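Local coordinates for protein beta-glucosidase (Chaetomella raphigera, PDB 6JXG) that probably hydrolyses terminal, non-reducing beta-D-glucosyl residues with release of beta-D-glucose, as a secreted glycoside hydrolase family 3 enzyme of cellulose breakdown, at residues 224-228 and 287-291; 559-564 and 645-651; 637-641 and 688-692. One frame throughout, in Å; residues are numbered along the deposited sequence.

Interaction 1 (224-228 and 287-291); sequences DFQGF and RILAS
R287 reaches from its helix to the loop F225-G227 and grips two of its carbonyls with one nitrogen. NH1 donates to F225 O at 2.8 Å and to G227 O at 2.9 Å, and both acceptors lie close to the guanidinium plane, at its edge. The bond to G227 O runs in the plane of that carbonyl, whereas the approach to F225 O is tilted 30° from the carbonyl plane. Extended from CG to NE, the side chain passes alongside the G227 carbonyl on its way, with CD 3.4 Å from G227 O. A water adds a third link: it accepts from R287 NH2 and donates to F225 O, which therefore receives two donors. The loop is thus held through backbone oxygens, and D283, one helical turn earlier, holds R287 NE in a salt bridge.

I288 follows with an apolar contact. Its CG1 lies over one face of the F228 ring, 3.9 Å from F228 CG, and the two side chains meet at about a right angle. The ring is brought there by a chi1 of 72°, which places F228 CG between its own backbone N and carbonyl carbon.

At S291 the approach changes to the ring's edge, where CB lies in plane, 3.7 Å from F228 CD2. S291 OG also sits 3.4 Å from G227 CA; its hydrogen bond goes to A195 O.

The contact belongs to the TIM-barrel-like N-terminal domain of the family 3 hydrolases. It fastens the connection between helix 214-222 and strand 228-231, which pairs with strand 196-199, to helix 278-294, with F228 also touching strands 151-157 and 196-199 and helix 7-17 packing against R287 and L289.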
# COMPACT_ATOMS: atom_id res chain seq x y z
N ASP A 224 -7.18 13.27 -17.11
CA ASP A 224 -8.61 13.42 -17.29
C ASP A 224 -9.42 12.91 -16.10
O ASP A 224 -10.51 12.34 -16.27
CB ASP A 224 -9.00 12.72 -18.57
CG ASP A 224 -10.31 13.24 -19.16
OD1 ASP A 224 -10.98 12.42 -19.81
OD2 ASP A 224 -10.68 14.39 -18.88
N PHE A 225 -8.91 13.20 -14.91
CA PHE A 225 -9.55 12.77 -13.71
C PHE A 225 -10.90 13.51 -13.55
O PHE A 225 -10.95 14.77 -13.62
CB PHE A 225 -8.61 13.09 -12.56
CG PHE A 225 -9.20 12.85 -11.19
CD1 PHE A 225 -9.70 11.59 -10.82
CD2 PHE A 225 -9.17 13.86 -10.22
CE1 PHE A 225 -10.20 11.38 -9.50
CE2 PHE A 225 -9.74 13.64 -8.96
CZ PHE A 225 -10.21 12.41 -8.61
N GLN A 226 -11.96 12.76 -13.32
CA GLN A 226 -13.32 13.31 -13.24
C GLN A 226 -13.83 13.54 -11.81
O GLN A 226 -14.81 14.28 -11.64
CB GLN A 226 -14.31 12.43 -13.99
CG GLN A 226 -14.01 12.23 -15.47
CD GLN A 226 -14.17 13.53 -16.21
OE1 GLN A 226 -15.23 14.19 -16.10
NE2 GLN A 226 -13.13 13.95 -16.93
N GLY A 227 -13.15 12.98 -10.79
CA GLY A 227 -13.46 13.25 -9.41
C GLY A 227 -12.89 14.54 -8.83
O GLY A 227 -12.56 15.52 -9.54
N PHE A 228 -12.69 14.51 -7.53
CA PHE A 228 -12.37 15.68 -6.79
C PHE A 228 -11.08 15.45 -5.99
O PHE A 228 -10.74 14.32 -5.64
CB PHE A 228 -13.50 16.15 -5.91
CG PHE A 228 -13.75 15.31 -4.74
CD1 PHE A 228 -13.17 15.62 -3.50
CD2 PHE A 228 -14.65 14.23 -4.83
CE1 PHE A 228 -13.44 14.84 -2.40
CE2 PHE A 228 -14.94 13.47 -3.73
CZ PHE A 228 -14.37 13.77 -2.47
N ARG A 287 -17.62 18.41 -9.28
CA ARG A 287 -16.76 17.25 -9.13
C ARG A 287 -17.13 16.42 -7.87
O ARG A 287 -17.26 15.19 -7.92
CB ARG A 287 -15.31 17.67 -9.09
CG ARG A 287 -14.74 18.14 -10.44
CD ARG A 287 -13.36 18.74 -10.31
NE ARG A 287 -12.78 18.99 -11.63
CZ ARG A 287 -12.29 18.07 -12.47
NH1 ARG A 287 -12.19 16.81 -12.11
NH2 ARG A 287 -11.87 18.47 -13.67
N ILE A 288 -17.26 17.10 -6.73
CA ILE A 288 -17.61 16.48 -5.45
C ILE A 288 -18.95 15.73 -5.55
O ILE A 288 -19.05 14.55 -5.21
CB ILE A 288 -17.70 17.53 -4.32
CG1 ILE A 288 -16.34 18.20 -4.13
CG2 ILE A 288 -18.15 16.88 -3.00
CD1 ILE A 288 -16.32 19.53 -3.42
N LEU A 289 -19.93 16.42 -6.15
CA LEU A 289 -21.26 15.82 -6.35
C LEU A 289 -21.18 14.68 -7.38
O LEU A 289 -21.85 13.67 -7.23
CB LEU A 289 -22.31 16.90 -6.77
CG LEU A 289 -22.57 17.99 -5.71
CD1 LEU A 289 -23.65 18.90 -6.27
CD2 LEU A 289 -23.03 17.44 -4.35
N ALA A 290 -20.40 14.84 -8.45
CA ALA A 290 -20.27 13.78 -9.44
C ALA A 290 -19.80 12.46 -8.75
O ALA A 290 -20.30 11.39 -9.06
CB ALA A 290 -19.32 14.17 -10.53
N SER A 291 -18.79 12.56 -7.92
CA SER A 291 -18.24 11.39 -7.24
C SER A 291 -19.26 10.73 -6.30
O SER A 291 -19.39 9.50 -6.23
CB SER A 291 -17.00 11.84 -6.47
OG SER A 291 -15.89 12.02 -7.40
O HOH W 1 -10.84 16.62 -15.72

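Interaction 2 (559-564 and 645-651); sequences YRHFDQ and SPPKQLR
Helix 559-564 meets 645-651 with R560 and P646 as the nearest backbone pair, their CA atoms 5.2 Å apart. The axes of the helix and of strand 649-651 come no closer than 10.5 Å, with 131° between their N-to-C directions; the helix packs directly on the loop at P646, while Y559 and R560 extend to the strand.

Y559 reaches across to the strand's backbone, its OH accepting from L650 N at 3.0 Å, near the ring plane. The same hydroxyl hydrogen-bonds to D130. R560 crosses the P646 ring at a slant, touching it with CB, CG and CD (CG to P646 CB 3.6 Å). A chi1 of -67° sets CG anti to the carbonyl carbon, and the chain, extended from CG to NE, carries the guanidinium to Q649, where NH2 donates to OE1 at 2.9 Å on an in-plane lone pair, guanidinium and amide planes 87° apart. Water links R560 NH2 to L650 O, while the NH1 salt bridge to D130 probably offsets the nearby positive charge of R651.

This is a domain interface: the helix falls in the C-terminal glycosyl hydrolase family 3 region, the strand, an edge strand of its antiparallel sheet, in the fibronectin type III-like region, and D130 of the N-terminal region meets both.

D563 CB packs on P647 CG, and Q564 NE2 lies 3.4 Å from P647 CD. D563 OD2 comes 3.4 Å from K648 CE, but its salt bridge to K648 NZ is long at 3.9 Å. One water links D563 OD2 to K648 N; OD1 forms a salt bridge with R702, and NZ donates to S701 O.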
# COMPACT_ATOMS: atom_id res chain seq x y z
N TYR A 559 14.87 -2.55 -6.82
CA TYR A 559 15.59 -3.54 -7.65
C TYR A 559 16.11 -2.99 -8.97
O TYR A 559 17.08 -3.52 -9.51
CB TYR A 559 14.76 -4.82 -7.91
CG TYR A 559 13.54 -4.64 -8.82
CD1 TYR A 559 13.59 -5.02 -10.13
CD2 TYR A 559 12.35 -4.09 -8.33
CE1 TYR A 559 12.52 -4.85 -10.99
CE2 TYR A 559 11.26 -4.00 -9.15
CZ TYR A 559 11.36 -4.33 -10.50
OH TYR A 559 10.27 -4.16 -11.33
N ARG A 560 15.43 -1.99 -9.52
CA ARG A 560 15.91 -1.30 -10.72
C ARG A 560 17.33 -0.76 -10.53
O ARG A 560 18.16 -0.86 -11.43
CB ARG A 560 14.96 -0.14 -11.05
CG ARG A 560 13.55 -0.55 -11.48
CD ARG A 560 12.58 0.65 -11.36
NE ARG A 560 11.43 0.50 -12.27
CZ ARG A 560 10.39 -0.30 -12.07
NH1 ARG A 560 10.34 -0.99 -10.95
NH2 ARG A 560 9.46 -0.48 -13.03
N HIS A 561 17.61 -0.22 -9.35
CA HIS A 561 18.97 0.20 -8.98
C HIS A 561 19.94 -0.93 -8.80
O HIS A 561 21.07 -0.90 -9.36
CB HIS A 561 18.94 1.09 -7.75
CG HIS A 561 20.28 1.36 -7.16
ND1 HIS A 561 21.24 2.14 -7.77
CD2 HIS A 561 20.80 0.98 -5.97
CE1 HIS A 561 22.31 2.21 -6.99
NE2 HIS A 561 22.06 1.52 -5.88
N PHE A 562 19.55 -1.92 -8.03
CA PHE A 562 20.44 -3.09 -7.80
C PHE A 562 20.80 -3.68 -9.16
O PHE A 562 22.00 -4.02 -9.39
CB PHE A 562 19.82 -4.12 -6.87
CG PHE A 562 19.70 -3.66 -5.45
CD1 PHE A 562 20.60 -4.08 -4.50
CD2 PHE A 562 18.68 -2.76 -5.05
CE1 PHE A 562 20.51 -3.68 -3.20
CE2 PHE A 562 18.63 -2.29 -3.74
CZ PHE A 562 19.54 -2.76 -2.80
N ASP A 563 19.79 -3.80 -10.05
CA ASP A 563 20.02 -4.40 -11.35
C ASP A 563 20.97 -3.47 -12.18
O ASP A 563 21.97 -3.93 -12.74
CB ASP A 563 18.70 -4.64 -12.12
CG ASP A 563 17.81 -5.65 -11.48
OD1 ASP A 563 18.26 -6.37 -10.56
OD2 ASP A 563 16.63 -5.80 -11.94
N GLN A 564 20.67 -2.19 -12.25
CA GLN A 564 21.45 -1.27 -13.14
C GLN A 564 22.89 -1.10 -12.66
O GLN A 564 23.81 -0.92 -13.45
CB GLN A 564 20.80 0.12 -13.17
CG GLN A 564 21.53 1.16 -14.06
CD GLN A 564 21.71 0.73 -15.51
OE1 GLN A 564 22.70 1.09 -16.16
NE2 GLN A 564 20.74 -0.01 -16.04
N SER A 645 17.11 2.73 -19.49
CA SER A 645 16.01 2.38 -18.57
C SER A 645 16.48 1.25 -17.63
O SER A 645 17.52 0.63 -17.90
CB SER A 645 14.82 1.86 -19.37
OG SER A 645 14.44 2.73 -20.40
N PRO A 646 15.70 0.97 -16.58
CA PRO A 646 16.10 -0.24 -15.83
C PRO A 646 16.15 -1.43 -16.76
O PRO A 646 15.28 -1.55 -17.71
CB PRO A 646 14.99 -0.41 -14.81
CG PRO A 646 14.33 0.96 -14.70
CD PRO A 646 14.41 1.50 -16.12
N PRO A 647 17.10 -2.33 -16.50
CA PRO A 647 17.21 -3.53 -17.34
C PRO A 647 15.98 -4.41 -17.36
O PRO A 647 15.67 -4.91 -18.41
CB PRO A 647 18.38 -4.31 -16.73
CG PRO A 647 19.07 -3.36 -15.83
CD PRO A 647 18.18 -2.21 -15.51
N LYS A 648 15.25 -4.48 -16.24
CA LYS A 648 14.08 -5.34 -16.08
C LYS A 648 13.01 -4.50 -15.34
O LYS A 648 13.29 -3.83 -14.30
CB LYS A 648 14.42 -6.55 -15.15
CG LYS A 648 15.02 -7.79 -15.80
CD LYS A 648 15.40 -8.90 -14.80
CE LYS A 648 16.63 -8.48 -13.99
NZ LYS A 648 17.38 -9.46 -13.17
N GLN A 649 11.78 -4.55 -15.82
CA GLN A 649 10.67 -3.87 -15.10
C GLN A 649 9.51 -4.82 -15.03
O GLN A 649 9.08 -5.37 -16.07
CB GLN A 649 10.24 -2.68 -15.92
CG GLN A 649 11.25 -1.56 -15.86
CD GLN A 649 10.68 -0.30 -16.42
OE1 GLN A 649 10.12 0.50 -15.69
NE2 GLN A 649 10.81 -0.11 -17.70
N LEU A 650 8.96 -5.02 -13.84
CA LEU A 650 7.86 -5.92 -13.66
C LEU A 650 6.71 -5.45 -14.50
O LEU A 650 6.36 -4.28 -14.39
CB LEU A 650 7.40 -5.92 -12.20
CG LEU A 650 6.38 -6.99 -11.87
CD1 LEU A 650 6.84 -8.42 -11.90
CD2 LEU A 650 5.57 -6.70 -10.60
N ARG A 651 6.17 -6.33 -15.35
CA ARG A 651 4.96 -6.02 -16.13
C ARG A 651 3.90 -7.09 -16.13
O ARG A 651 2.90 -7.03 -16.91
CB ARG A 651 5.35 -5.61 -17.58
CG ARG A 651 6.23 -4.38 -17.69
CD ARG A 651 5.55 -3.09 -17.21
NE ARG A 651 6.19 -1.88 -17.70
CZ ARG A 651 6.62 -0.86 -16.96
NH1 ARG A 651 6.51 -0.86 -15.63
NH2 ARG A 651 7.16 0.16 -17.56
O HOH W 2 7.31 -2.24 -12.75
O HOH W 3 15.87 -3.65 -13.37
O HOH W 4 19.47 -8.47 -11.96

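Interaction 3 (637-641 and 688-692)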
# COMPACT_ATOMS: atom_id res chain seq x y z
N GLY A 637 12.44 -5.99 -20.73
CA GLY A 637 13.59 -5.14 -21.03
C GLY A 637 13.26 -4.42 -22.30
O GLY A 637 12.74 -5.03 -23.23
N LEU A 638 13.46 -3.12 -22.33
CA LEU A 638 13.09 -2.35 -23.52
C LEU A 638 14.18 -2.44 -24.59
O LEU A 638 15.34 -2.59 -24.29
CB LEU A 638 12.93 -0.89 -23.13
CG LEU A 638 11.61 -0.27 -22.81
CD1 LEU A 638 10.36 -1.18 -22.66
CD2 LEU A 638 11.85 0.70 -21.68
N PRO A 639 13.79 -2.28 -25.86
CA PRO A 639 14.81 -2.28 -26.92
C PRO A 639 15.81 -1.11 -26.84
O PRO A 639 15.54 -0.05 -26.18
CB PRO A 639 13.98 -2.17 -28.19
CG PRO A 639 12.74 -1.55 -27.80
CD PRO A 639 12.46 -1.94 -26.35
N GLY A 640 16.96 -1.26 -27.54
CA GLY A 640 17.94 -0.18 -27.64
C GLY A 640 17.41 1.09 -28.27
O GLY A 640 17.93 2.15 -27.99
N SER A 641 16.31 1.04 -29.04
CA SER A 641 15.64 2.27 -29.54
C SER A 641 15.11 3.22 -28.44
O SER A 641 15.06 4.42 -28.63
CB SER A 641 14.52 1.97 -30.54
OG SER A 641 13.51 1.13 -30.01
N PRO A 688 7.85 1.72 -28.46
CA PRO A 688 8.87 1.39 -29.47
C PRO A 688 8.38 0.48 -30.60
O PRO A 688 7.47 -0.38 -30.46
CB PRO A 688 9.98 0.67 -28.68
CG PRO A 688 9.77 1.05 -27.26
CD PRO A 688 8.28 1.34 -27.10
N THR A 689 9.02 0.70 -31.74
CA THR A 689 8.52 0.22 -32.99
C THR A 689 9.62 -0.47 -33.86
O THR A 689 9.45 -0.75 -35.03
CB THR A 689 7.84 1.47 -33.63
OG1 THR A 689 6.77 1.05 -34.45
CG2 THR A 689 8.79 2.39 -34.35
N SER A 690 10.76 -0.72 -33.27
CA SER A 690 11.81 -1.51 -33.91
C SER A 690 12.65 -2.10 -32.79
O SER A 690 12.71 -1.59 -31.66
CB SER A 690 12.71 -0.65 -34.80
OG SER A 690 13.39 0.32 -34.01
N GLY A 691 13.34 -3.17 -33.10
CA GLY A 691 14.02 -3.90 -32.07
C GLY A 691 12.94 -4.79 -31.50
O GLY A 691 11.92 -5.11 -32.16
N GLU A 692 13.16 -5.20 -30.27
CA GLU A 692 12.38 -6.22 -29.71
C GLU A 692 12.41 -5.98 -28.23
O GLU A 692 13.42 -5.48 -27.68
CB GLU A 692 12.99 -7.58 -30.03
CG GLU A 692 14.35 -7.84 -29.38
CD GLU A 692 14.86 -9.24 -29.71
OE1 GLU A 692 15.49 -9.90 -28.85
OE2 GLU A 692 14.57 -9.72 -30.82
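P639 and P688 provide the apolar part of this contact, their rings meeting at about a right angle. CG of P639 lies 3.6 Å from CB of P688, and the CD edge of the first ring comes near CG of the second. Both prolines are buried and both also rest on F693 of strand 692-698, which makes a small hydrophobic cluster between two largely solvent-facing loops.

Around the same ring are backbone oxygens. P639 CB sits 3.4 Å from E692 O and 3.7 Å from S690 O, so one methylene touches two carbonyls of the opposite loop. Between them lies G691, whose backbone, with its positive phi, by itself calls for glycine: a beta carbon would be jammed against the preceding carbonyl oxygen and would come within about 3.0 Å of P639 CB. The close passage of the loops at this point thus depends on glycine. Replacing P639 by a glycine would probably open a gap beside P688 and F693, take away the CB contact with the carbonyls of S690 and E692, and give the backbone more freedom to turn.

The polar part consists of one hydrogen bond. S641 OG donates to S690 O at 3.3 Å, a fairly long bond whose donor is tilted 30° from the carbonyl plane. A chi1 of 58°, with OG between the backbone N and the carbonyl carbon, brings the hydroxyl to the loop and also to 3.8 Å from P688 CB. The backbone N of E692, by contrast, is buried here and finds no partner.

Such packing of loops at the end of neighbouring antiparallel strands suits a fibronectin type III-like beta domain: here the loop leaving strand 628-637 closes on the one leading into strand 692-698, its sheet neighbour.

From the N terminus, interaction 1 comes first and closes a loop of 58 residues within the N-terminal glycosyl hydrolase family 3 domain before the other two begin. Its centre is about 35 Å from that of interaction 2, and the two do not touch. Interaction 2 opens at helix 559-564 and closes at 645-651, joining the C-terminal glycosyl hydrolase region to the fibronectin type III-like domain. Interaction 3 starts inside that span, at 637-641, and ends beyond it at 688-692, so the two cross along the chain. They also meet in space, L638 CD2 packing on S645 OG, which connects the domain interface with the loops at the sheet's end.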